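Botulinum neurotoxin type C1 (Clostridium botulinum, PDB 3R4S) depends on binding two ganglioside molecules through its heavy chain to enter cells, where its protease part (bontoxilysin) probably cleaves proteins of neurotransmitter release. Local coordinates at residues 262-273 and 394-405; 334-342 and 405-413. All blocks are in the same frame, centred on the assembly; numbering follows the deposited sequence.

Interaction 1: residues 262-273 and 394-405; sequences RYMYANSRQIVF and LGGDWYRHNYLV. With SLB (N-acetyl-beta-neuraminic acid), chain C.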
loop_
_atom_site.group_PDB
_atom_site.type_symbol
_atom_site.label_atom_id
_atom_site.label_comp_id
_atom_site.label_asym_id
_atom_site.label_seq_id
_atom_site.Cartn_x
_atom_site.Cartn_y
_atom_site.Cartn_z
ATOM N N ARG A 262 -1.359 -7.639 17.006
ATOM C CA ARG A 262 -1.057 -7.009 18.294
ATOM C C ARG A 262 -1.171 -5.494 18.210
ATOM O O ARG A 262 -0.700 -4.873 17.250
ATOM C CB ARG A 262 0.355 -7.350 18.761
ATOM C CG ARG A 262 0.686 -8.829 18.822
ATOM C CD ARG A 262 -0.158 -9.552 19.835
ATOM N NE ARG A 262 0.630 -10.530 20.575
ATOM C CZ ARG A 262 0.933 -11.744 20.126
ATOM N NH1 ARG A 262 0.522 -12.146 18.919
ATOM N NH2 ARG A 262 1.652 -12.554 20.886
ATOM N N TYR A 263 -1.779 -4.892 19.225
ATOM C CA TYR A 263 -1.796 -3.441 19.327
ATOM C C TYR A 263 -0.841 -2.975 20.419
ATOM O O TYR A 263 -0.370 -3.764 21.247
ATOM C CB TYR A 263 -3.209 -2.912 19.582
ATOM C CG TYR A 263 -3.762 -3.268 20.943
ATOM C CD1 TYR A 263 -3.441 -2.507 22.064
ATOM C CD2 TYR A 263 -4.609 -4.365 21.109
ATOM C CE1 TYR A 263 -3.945 -2.827 23.315
ATOM C CE2 TYR A 263 -5.123 -4.695 22.355
ATOM C CZ TYR A 263 -4.785 -3.923 23.456
ATOM O OH TYR A 263 -5.292 -4.250 24.698
ATOM N N MET A 264 -0.559 -1.678 20.408
ATOM C CA MET A 264 0.432 -1.100 21.291
ATOM C C MET A 264 -0.220 -0.646 22.595
ATOM O O MET A 264 -1.229 0.066 22.591
ATOM C CB MET A 264 1.121 0.071 20.590
ATOM C CG MET A 264 2.531 0.294 21.025
ATOM S SD MET A 264 3.418 1.479 19.997
ATOM C CE MET A 264 4.433 0.341 19.048
ATOM N N TYR A 265 0.353 -1.078 23.710
ATOM C CA TYR A 265 -0.152 -0.672 25.010
ATOM C C TYR A 265 1.016 -0.242 25.892
ATOM O O TYR A 265 2.156 -0.180 25.431
ATOM C CB TYR A 265 -0.941 -1.807 25.654
ATOM C CG TYR A 265 -1.846 -1.346 26.768
ATOM C CD1 TYR A 265 -2.729 -0.289 26.576
ATOM C CD2 TYR A 265 -1.821 -1.964 28.006
ATOM C CE1 TYR A 265 -3.559 0.141 27.589
ATOM C CE2 TYR A 265 -2.641 -1.541 29.026
ATOM C CZ TYR A 265 -3.513 -0.486 28.812
ATOM O OH TYR A 265 -4.343 -0.061 29.834
ATOM N N ALA A 266 0.745 0.084 27.150
ATOM C CA ALA A 266 1.832 0.472 28.043
ATOM C C ALA A 266 1.552 0.129 29.497
ATOM O O ALA A 266 0.407 0.097 29.946
ATOM C CB ALA A 266 2.177 1.953 27.890
ATOM N N ASN A 267 2.632 -0.111 30.224
ATOM C CA ASN A 267 2.554 -0.614 31.571
ATOM C C ASN A 267 3.802 -0.218 32.342
ATOM O O ASN A 267 4.887 -0.732 32.084
ATOM C CB ASN A 267 2.438 -2.126 31.514
ATOM C CG ASN A 267 1.645 -2.677 32.647
ATOM O OD1 ASN A 267 2.039 -2.556 33.812
ATOM N ND2 ASN A 267 0.506 -3.286 32.325
ATOM N N SER A 268 3.641 0.707 33.281
ATOM C CA SER A 268 4.760 1.218 34.050
ATOM C C SER A 268 5.780 1.807 33.114
ATOM O O SER A 268 6.973 1.627 33.308
ATOM C CB SER A 268 5.413 0.122 34.895
ATOM O OG SER A 268 4.507 -0.390 35.852
ATOM N N ARG A 269 5.294 2.506 32.093
ATOM C CA ARG A 269 6.150 3.200 31.141
ATOM C C ARG A 269 6.952 2.266 30.236
ATOM O O ARG A 269 7.832 2.717 29.493
ATOM C CB ARG A 269 7.079 4.174 31.852
ATOM C CG ARG A 269 6.358 5.373 32.433
ATOM C CD ARG A 269 7.344 6.280 33.132
ATOM N NE ARG A 269 6.692 7.475 33.648
ATOM C CZ ARG A 269 7.348 8.569 34.017
ATOM N NH1 ARG A 269 8.673 8.611 33.916
ATOM N NH2 ARG A 269 6.680 9.620 34.475
ATOM N N GLN A 270 6.652 0.973 30.307
ATOM C CA GLN A 270 7.184 0.019 29.349
ATOM C C GLN A 270 6.109 -0.265 28.305
ATOM O O GLN A 270 5.005 -0.694 28.644
ATOM C CB GLN A 270 7.592 -1.284 30.028
ATOM C CG GLN A 270 8.076 -2.359 29.047
ATOM C CD GLN A 270 9.137 -1.824 28.089
ATOM O OE1 GLN A 270 8.983 -1.886 26.863
ATOM N NE2 GLN A 270 10.203 -1.272 28.645
ATOM N N ILE A 271 6.420 -0.017 27.035
ATOM C CA ILE A 271 5.492 -0.380 25.962
ATOM C C ILE A 271 5.402 -1.887 25.854
ATOM O O ILE A 271 6.415 -2.589 25.945
ATOM C CB ILE A 271 5.920 0.198 24.612
ATOM C CG1 ILE A 271 5.915 1.723 24.683
ATOM C CG2 ILE A 271 4.985 -0.296 23.510
ATOM C CD1 ILE A 271 6.461 2.392 23.442
ATOM N N VAL A 272 4.181 -2.381 25.688
ATOM C CA VAL A 272 3.948 -3.810 25.531
ATOM C C VAL A 272 2.937 -4.034 24.418
ATOM O O VAL A 272 2.148 -3.146 24.103
ATOM C CB VAL A 272 3.409 -4.450 26.836
ATOM C CG1 VAL A 272 4.370 -4.190 27.985
ATOM C CG2 VAL A 272 2.019 -3.903 27.170
ATOM N N PHE A 273 2.957 -5.221 23.831
ATOM C CA PHE A 273 2.027 -5.541 22.764
ATOM C C PHE A 273 0.961 -6.515 23.238
ATOM O O PHE A 273 1.272 -7.599 23.733
ATOM C CB PHE A 273 2.776 -6.097 21.548
ATOM C CG PHE A 273 3.636 -5.078 20.851
ATOM C CD1 PHE A 273 3.106 -4.259 19.867
ATOM C CD2 PHE A 273 4.970 -4.938 21.184
ATOM C CE1 PHE A 273 3.900 -3.313 19.225
ATOM C CE2 PHE A 273 5.774 -3.993 20.547
ATOM C CZ PHE A 273 5.236 -3.181 19.568
ATOM N N LEU A 394 6.174 -5.386 35.909
ATOM C CA LEU A 394 5.422 -4.181 35.601
ATOM C C LEU A 394 4.129 -4.147 36.403
ATOM O O LEU A 394 3.615 -5.185 36.808
ATOM C CB LEU A 394 5.094 -4.131 34.103
ATOM C CG LEU A 394 6.229 -4.335 33.092
ATOM C CD1 LEU A 394 5.668 -4.422 31.666
ATOM C CD2 LEU A 394 7.262 -3.223 33.208
ATOM N N GLY A 395 3.605 -2.950 36.629
ATOM C CA GLY A 395 2.291 -2.790 37.230
ATOM C C GLY A 395 2.024 -3.562 38.513
ATOM O O GLY A 395 0.989 -4.215 38.650
ATOM N N GLY A 396 2.946 -3.499 39.462
ATOM C CA GLY A 396 2.709 -4.145 40.742
ATOM C C GLY A 396 3.126 -5.604 40.857
ATOM O O GLY A 396 3.190 -6.137 41.972
ATOM N N ASP A 397 3.389 -6.252 39.722
ATOM C CA ASP A 397 3.993 -7.585 39.705
ATOM C C ASP A 397 5.064 -7.700 40.784
ATOM O O ASP A 397 5.965 -6.860 40.876
ATOM C CB ASP A 397 4.723 -7.839 38.376
ATOM C CG ASP A 397 3.789 -8.093 37.195
ATOM O OD1 ASP A 397 4.247 -7.819 36.053
ATOM O OD2 ASP A 397 2.649 -8.583 37.399
ATOM N N TRP A 398 4.994 -8.756 41.580
ATOM C CA TRP A 398 6.112 -9.106 42.439
ATOM C C TRP A 398 7.114 -9.939 41.635
ATOM O O TRP A 398 8.330 -9.758 41.741
ATOM C CB TRP A 398 5.653 -9.926 43.662
ATOM C CG TRP A 398 6.824 -10.328 44.490
ATOM C CD1 TRP A 398 7.394 -11.564 44.575
ATOM C CD2 TRP A 398 7.614 -9.462 45.300
ATOM N NE1 TRP A 398 8.490 -11.527 45.415
ATOM C CE2 TRP A 398 8.639 -10.245 45.876
ATOM C CE3 TRP A 398 7.542 -8.101 45.616
ATOM C CZ2 TRP A 398 9.587 -9.708 46.738
ATOM C CZ3 TRP A 398 8.489 -7.572 46.476
ATOM C CH2 TRP A 398 9.499 -8.372 47.020
ATOM N N TYR A 399 6.589 -10.867 40.842
ATOM C CA TYR A 399 7.429 -11.760 40.050
ATOM C C TYR A 399 7.612 -11.204 38.637
ATOM O O TYR A 399 6.799 -10.410 38.174
ATOM C CB TYR A 399 6.819 -13.165 39.988
ATOM C CG TYR A 399 6.672 -13.842 41.342
ATOM C CD1 TYR A 399 7.784 -14.350 42.014
ATOM C CD2 TYR A 399 5.422 -13.993 41.942
ATOM C CE1 TYR A 399 7.657 -14.978 43.254
ATOM C CE2 TYR A 399 5.286 -14.626 43.186
ATOM C CZ TYR A 399 6.404 -15.107 43.831
ATOM O OH TYR A 399 6.277 -15.728 45.051
ATOM N N ARG A 400 8.685 -11.613 37.964
ATOM C CA ARG A 400 8.888 -11.248 36.562
ATOM C C ARG A 400 7.949 -12.042 35.665
ATOM O O ARG A 400 7.760 -13.243 35.854
ATOM C CB ARG A 400 10.336 -11.501 36.129
ATOM C CG ARG A 400 11.346 -10.534 36.717
ATOM C CD ARG A 400 12.699 -10.640 36.020
ATOM N NE ARG A 400 13.599 -9.592 36.497
ATOM C CZ ARG A 400 13.758 -8.403 35.916
ATOM N NH1 ARG A 400 13.092 -8.094 34.803
ATOM N NH2 ARG A 400 14.596 -7.519 36.445
ATOM N N HIS A 401 7.362 -11.365 34.686
ATOM C CA HIS A 401 6.536 -12.040 33.695
ATOM C C HIS A 401 7.008 -11.723 32.276
ATOM O O HIS A 401 7.694 -10.729 32.052
ATOM C CB HIS A 401 5.066 -11.650 33.860
ATOM C CG HIS A 401 4.492 -12.029 35.184
ATOM N ND1 HIS A 401 4.019 -13.296 35.459
ATOM C CD2 HIS A 401 4.330 -11.314 36.328
ATOM C CE1 HIS A 401 3.582 -13.344 36.703
ATOM N NE2 HIS A 401 3.756 -12.149 37.249
ATOM N N ASN A 402 6.641 -12.583 31.332
ATOM C CA ASN A 402 6.942 -12.366 29.930
ATOM C C ASN A 402 6.009 -11.340 29.284
ATOM O O ASN A 402 4.788 -11.443 29.401
ATOM C CB ASN A 402 6.860 -13.688 29.169
ATOM C CG ASN A 402 8.132 -14.496 29.278
ATOM O OD1 ASN A 402 9.223 -13.939 29.404
ATOM N ND2 ASN A 402 8.005 -15.816 29.219
ATOM N N TYR A 403 6.597 -10.347 28.620
ATOM C CA TYR A 403 5.840 -9.396 27.814
ATOM C C TYR A 403 6.468 -9.282 26.432
ATOM O O TYR A 403 7.682 -9.409 26.281
ATOM C CB TYR A 403 5.820 -8.008 28.463
ATOM C CG TYR A 403 5.153 -7.950 29.824
ATOM C CD1 TYR A 403 3.794 -7.676 29.945
ATOM C CD2 TYR A 403 5.884 -8.165 30.985
ATOM C CE1 TYR A 403 3.178 -7.620 31.187
ATOM C CE2 TYR A 403 5.283 -8.110 32.232
ATOM C CZ TYR A 403 3.932 -7.841 32.327
ATOM O OH TYR A 403 3.320 -7.795 33.554
ATOM N N LEU A 404 5.630 -9.033 25.430
ATOM C CA LEU A 404 6.107 -8.758 24.077
ATOM C C LEU A 404 6.331 -7.255 23.988
ATOM O O LEU A 404 5.387 -6.483 24.135
ATOM C CB LEU A 404 5.067 -9.221 23.047
ATOM C CG LEU A 404 5.428 -9.126 21.556
ATOM C CD1 LEU A 404 6.675 -9.940 21.241
ATOM C CD2 LEU A 404 4.262 -9.604 20.717
ATOM N N VAL A 405 7.578 -6.841 23.756
ATOM C CA VAL A 405 7.959 -5.436 23.873
ATOM C C VAL A 405 8.803 -4.986 22.682
ATOM O O VAL A 405 9.501 -5.802 22.083
ATOM C CB VAL A 405 8.781 -5.195 25.162
ATOM C CG1 VAL A 405 7.971 -5.605 26.386
ATOM C CG2 VAL A 405 10.110 -5.972 25.126
HETATM C C1 SLB C . -3.593 0.686 33.659
HETATM C C2 SLB C . -2.768 1.867 33.221
HETATM C C3 SLB C . -2.360 1.674 31.755
HETATM C C4 SLB C . -1.412 2.780 31.302
HETATM C C5 SLB C . -0.196 2.783 32.201
HETATM C C6 SLB C . -0.633 2.969 33.657
HETATM C C7 SLB C . 0.593 2.819 34.546
HETATM C C8 SLB C . 0.282 3.247 35.989
HETATM C C9 SLB C . 1.515 3.154 36.882
HETATM C C10 SLB C . 1.834 4.018 31.584
HETATM C C11 SLB C . 2.385 5.376 31.275
HETATM N N5 SLB C . 0.531 4.001 31.867
HETATM O O1A SLB C . -3.034 -0.407 33.913
HETATM O O1B SLB C . -4.832 0.846 33.730
HETATM O O2 SLB C . -3.596 3.028 33.335
HETATM O O4 SLB C . -0.988 2.558 29.953
HETATM O O6 SLB C . -1.626 2.013 34.081
HETATM O O7 SLB C . 0.975 1.431 34.485
HETATM O O8 SLB C . -0.224 4.590 36.016
HETATM O O9 SLB C . 1.643 1.800 37.330
HETATM O O10 SLB C . 2.531 3.009 31.571
HETATM O O HOH W 1 2.868 -8.539 25.990
#
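The F273 ring meets strand 401-405 with its edge: CD2 lies 3.4 Å from L404 O, and the carbonyl carbon of V405 is also near the ring plane. L404 turns its CD2 methyl onto one face of the R262 guanidinium, 3.8 Å from R262 NE, the two side chains crossing at about a right angle. On Y403, the CD1 methyl of L394 sits 3.7 Å above the ring plane and over its centre, while D397 OD1 lies at the edge and takes the Y403 hydroxyl on its syn lone pair. The same oxygen receives L394 N from the anti side, out of the carboxylate plane, so D397 fixes the tip of Y403 and the backbone of L394, whose methyl lies on the ring. V272 runs beside Y403 and past L394, its CG1 3.9 Å from L394 CD1. L394 CD2 packs against CB of Q270.

Two hydrogen bonds cross the contact. F273 N reaches L404 O at 2.8 Å, and a water joins F273 O to L404 N. At the other end G395 N donates to S268 OG, 2.8 Å away and nearly straight at 160°; chi1 of -63° keeps that hydroxyl beside the S268 backbone N, whose own N-H goes to O7 of N-acetyl-beta-neuraminic acid. The sugar also donates from O4 to A266 O (2.8 Å), accepts R269 N at O10, and lays O4 over one face of the Y265 ring toward its rim. L394 and G395 thus lie behind N267 and S268 of this pocket, and the G395 bond probably helps to position S268.

Strands 262-267 and 270-275 form a hairpin with a type I' turn from N267 to Q270. Residues 270-273 run at 93° to residues 401-405 instead of joining their sheet; F273 continues onto I387 of strand 381-392, and I271 onto L343 of strand 338-345.

Interaction 2: residues 334-342 and 405-413; sequences STEDIYAIG and VPTVKQGNY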
loop_
_atom_site.group_PDB
_atom_site.type_symbol
_atom_site.label_atom_id
_atom_site.label_comp_id
_atom_site.label_asym_id
_atom_site.label_seq_id
_atom_site.Cartn_x
_atom_site.Cartn_y
_atom_site.Cartn_z
ATOM N N SER A 334 19.860 -15.254 24.621
ATOM C CA SER A 334 20.740 -14.292 25.264
ATOM C C SER A 334 20.136 -12.925 24.985
ATOM O O SER A 334 19.317 -12.780 24.075
ATOM C CB SER A 334 22.166 -14.377 24.715
ATOM O OG SER A 334 23.050 -13.562 25.471
ATOM N N THR A 335 20.522 -11.928 25.769
ATOM C CA THR A 335 19.955 -10.595 25.611
ATOM C C THR A 335 21.042 -9.548 25.408
ATOM O O THR A 335 20.843 -8.365 25.686
ATOM C CB THR A 335 19.113 -10.215 26.828
ATOM O OG1 THR A 335 19.919 -10.302 28.007
ATOM C CG2 THR A 335 17.924 -11.158 26.962
ATOM N N GLU A 336 22.194 -9.988 24.916
ATOM C CA GLU A 336 23.334 -9.097 24.726
ATOM C C GLU A 336 23.021 -7.981 23.719
ATOM O O GLU A 336 22.583 -8.245 22.604
ATOM C CB GLU A 336 24.572 -9.894 24.285
ATOM C CG GLU A 336 25.885 -9.100 24.349
ATOM C CD GLU A 336 27.103 -9.905 23.878
ATOM O OE1 GLU A 336 26.990 -11.145 23.728
ATOM O OE2 GLU A 336 28.176 -9.290 23.665
ATOM N N ASP A 337 23.248 -6.741 24.137
ATOM C CA ASP A 337 23.025 -5.561 23.309
ATOM C C ASP A 337 21.553 -5.308 22.981
ATOM O O ASP A 337 21.250 -4.527 22.074
ATOM C CB ASP A 337 23.850 -5.635 22.018
ATOM C CG ASP A 337 25.341 -5.653 22.284
ATOM O OD1 ASP A 337 25.827 -4.746 22.989
ATOM O OD2 ASP A 337 26.022 -6.580 21.794
ATOM N N ILE A 338 20.652 -5.967 23.710
ATOM C CA ILE A 338 19.215 -5.742 23.562
ATOM C C ILE A 338 18.712 -4.749 24.610
ATOM O O ILE A 338 18.946 -4.937 25.803
ATOM C CB ILE A 338 18.419 -7.043 23.744
ATOM C CG1 ILE A 338 18.882 -8.119 22.762
ATOM C CG2 ILE A 338 16.926 -6.780 23.544
ATOM C CD1 ILE A 338 18.540 -7.787 21.313
ATOM N N TYR A 339 18.022 -3.697 24.171
ATOM C CA TYR A 339 17.456 -2.708 25.094
ATOM C C TYR A 339 15.980 -2.497 24.819
ATOM O O TYR A 339 15.554 -2.458 23.664
ATOM C CB TYR A 339 18.170 -1.368 24.971
ATOM C CG TYR A 339 19.654 -1.469 25.164
ATOM C CD1 TYR A 339 20.229 -1.216 26.401
ATOM C CD2 TYR A 339 20.485 -1.831 24.111
ATOM C CE1 TYR A 339 21.594 -1.308 26.584
ATOM C CE2 TYR A 339 21.850 -1.928 24.282
ATOM C CZ TYR A 339 22.399 -1.664 25.521
ATOM O OH TYR A 339 23.758 -1.762 25.703
ATOM N N ALA A 340 15.197 -2.364 25.881
ATOM C CA ALA A 340 13.778 -2.107 25.734
ATOM C C ALA A 340 13.547 -0.681 25.245
ATOM O O ALA A 340 14.302 0.227 25.592
ATOM C CB ALA A 340 13.045 -2.349 27.072
ATOM N N ILE A 341 12.508 -0.496 24.433
ATOM C CA ILE A 341 11.996 0.838 24.150
ATOM C C ILE A 341 10.833 1.104 25.096
ATOM O O ILE A 341 9.890 0.318 25.180
ATOM C CB ILE A 341 11.533 0.991 22.686
ATOM C CG1 ILE A 341 12.730 0.836 21.734
ATOM C CG2 ILE A 341 10.844 2.337 22.496
ATOM C CD1 ILE A 341 12.367 0.789 20.245
ATOM N N GLY A 342 10.917 2.193 25.841
ATOM C CA GLY A 342 9.862 2.522 26.776
ATOM C C GLY A 342 9.441 3.959 26.605
ATOM O O GLY A 342 9.684 4.564 25.551
ATOM N N VAL A 405 7.578 -6.841 23.756
ATOM C CA VAL A 405 7.959 -5.436 23.873
ATOM C C VAL A 405 8.803 -4.986 22.682
ATOM O O VAL A 405 9.501 -5.802 22.083
ATOM C CB VAL A 405 8.781 -5.195 25.162
ATOM C CG1 VAL A 405 7.971 -5.605 26.386
ATOM C CG2 VAL A 405 10.110 -5.972 25.126
ATOM N N PRO A 406 8.740 -3.683 22.334
ATOM C CA PRO A 406 9.650 -3.200 21.294
ATOM C C PRO A 406 11.053 -3.085 21.860
ATOM O O PRO A 406 11.230 -2.793 23.054
ATOM C CB PRO A 406 9.085 -1.814 20.951
ATOM C CG PRO A 406 8.481 -1.336 22.228
ATOM C CD PRO A 406 7.922 -2.593 22.904
ATOM N N THR A 407 12.051 -3.334 21.022
ATOM C CA THR A 407 13.443 -3.290 21.469
ATOM C C THR A 407 14.338 -2.594 20.462
ATOM O O THR A 407 13.952 -2.379 19.298
ATOM C CB THR A 407 14.033 -4.706 21.638
ATOM O OG1 THR A 407 14.005 -5.385 20.371
ATOM C CG2 THR A 407 13.247 -5.520 22.678
ATOM N N VAL A 408 15.538 -2.248 20.923
ATOM C CA VAL A 408 16.645 -1.870 20.055
ATOM C C VAL A 408 17.733 -2.919 20.222
ATOM O O VAL A 408 18.114 -3.251 21.344
ATOM C CB VAL A 408 17.233 -0.493 20.422
ATOM C CG1 VAL A 408 18.473 -0.191 19.566
ATOM C CG2 VAL A 408 16.172 0.608 20.266
ATOM N N LYS A 409 18.201 -3.464 19.108
ATOM C CA LYS A 409 19.358 -4.344 19.089
ATOM C C LYS A 409 20.554 -3.515 18.638
ATOM O O LYS A 409 20.580 -3.019 17.510
ATOM C CB LYS A 409 19.121 -5.491 18.101
ATOM C CG LYS A 409 20.352 -6.340 17.789
ATOM C CD LYS A 409 20.965 -6.901 19.057
ATOM C CE LYS A 409 21.946 -8.037 18.761
ATOM N NZ LYS A 409 23.093 -7.567 17.947
ATOM N N GLN A 410 21.531 -3.342 19.521
ATOM C CA GLN A 410 22.770 -2.667 19.152
ATOM C C GLN A 410 23.866 -3.705 18.870
ATOM O O GLN A 410 23.571 -4.799 18.368
ATOM C CB GLN A 410 23.176 -1.629 20.210
ATOM C CG GLN A 410 22.110 -0.548 20.415
ATOM C CD GLN A 410 22.619 0.686 21.137
ATOM O OE1 GLN A 410 23.309 0.595 22.153
ATOM N NE2 GLN A 410 22.265 1.851 20.623
ATOM N N GLY A 411 25.118 -3.385 19.176
ATOM C CA GLY A 411 26.210 -4.257 18.755
ATOM C C GLY A 411 26.163 -4.372 17.234
ATOM O O GLY A 411 25.810 -3.407 16.552
ATOM N N ASN A 412 26.486 -5.540 16.692
ATOM C CA ASN A 412 26.392 -5.726 15.248
ATOM C C ASN A 412 24.966 -5.967 14.783
ATOM O O ASN A 412 24.565 -7.100 14.546
ATOM C CB ASN A 412 27.289 -6.865 14.748
ATOM C CG ASN A 412 27.188 -7.048 13.242
ATOM O OD1 ASN A 412 26.786 -6.126 12.532
ATOM N ND2 ASN A 412 27.524 -8.239 12.752
ATOM N N TYR A 413 24.199 -4.898 14.635
ATOM C CA TYR A 413 22.792 -5.053 14.289
ATOM C C TYR A 413 22.594 -5.532 12.854
ATOM O O TYR A 413 21.505 -5.990 12.495
ATOM C CB TYR A 413 22.030 -3.751 14.533
ATOM C CG TYR A 413 22.520 -2.608 13.683
ATOM C CD1 TYR A 413 22.047 -2.434 12.391
ATOM C CD2 TYR A 413 23.468 -1.716 14.166
ATOM C CE1 TYR A 413 22.501 -1.394 11.599
ATOM C CE2 TYR A 413 23.924 -0.658 13.373
ATOM C CZ TYR A 413 23.435 -0.517 12.086
ATOM O OH TYR A 413 23.871 0.504 11.282
HETATM O O HOH W 2 25.298 -8.409 19.929
HETATM O O HOH W 3 25.191 -1.147 23.276
#
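I338 and K409 face each other as an antiparallel non-hydrogen-bonded pair, and their side chains cross obliquely on the same face of the sheet. The I338 chain bends at chi2 (-68°) and brings CD1 within 3.4 Å of K409 CD, tighter than usual for two carbons. Its other branch, CG2, lies 4.0 Å from CG2 of T407. K409 is itself bent at chi2 and chi4, and this folds the ammonium back to donate to Q410 O, with NZ 2.8 Å away. D337 OD2 stays beyond salt-bridge contact with K409 NZ, but a water bridges the two, and the opposite charges probably still attract.

Y339 shares the other face with V408. Its ring meets the Q410 side chain at about a right angle, the ring and amide planes 77° apart. Q410 OE1 comes 3.6 Å from Y339 CE2 at a slant, and a second water joins OE1 to the tyrosine hydroxyl, tying the two polar ends together. I341 also crosses V408 at about a right angle, CG1 meeting V408 CG2 at 3.7 Å, and sets its CB against CG of the P406 ring.

Beneath these side chains the backbones are laced by four bonds. Y339 and V408 exchange two of them, both in the carbonyl plane. Q410 N reaches D337 O at 2.8 Å, extending the pairing past the bridge at I338, whereas I341 N approaches P406 O (3.0 Å) from 40° above the carbonyl plane, beyond the A340-T407 pair, whose side chains diverge.

The result is an antiparallel strand pair entered through a type II turn, T335 to I338. Strand 401-409 is flanked here by 338-345 and 381-392, and the whole belongs to the beta-trefoil of the C-terminal receptor-binding region.

Overall arrangement
Along the chain the segments run 262-273, 334-342, 394-405 and 405-413, so the two interactions cross. Interaction 1 closes a loop of 120 residues, from the 262-273 hairpin to the start of strand 401-409; interaction 2 begins inside that loop and closes beyond it, 62 residues on. V405 belongs to both: before it strand 401-409 is crossed by the hairpin, and after it the strand pairs with 338-345. The centres lie 16 Å apart, yet the contacts touch directly, I271 O meeting P406 CD at 3.4 Å. Together they join the 262-273 hairpin to two neighbouring strands of the trefoil's sheet.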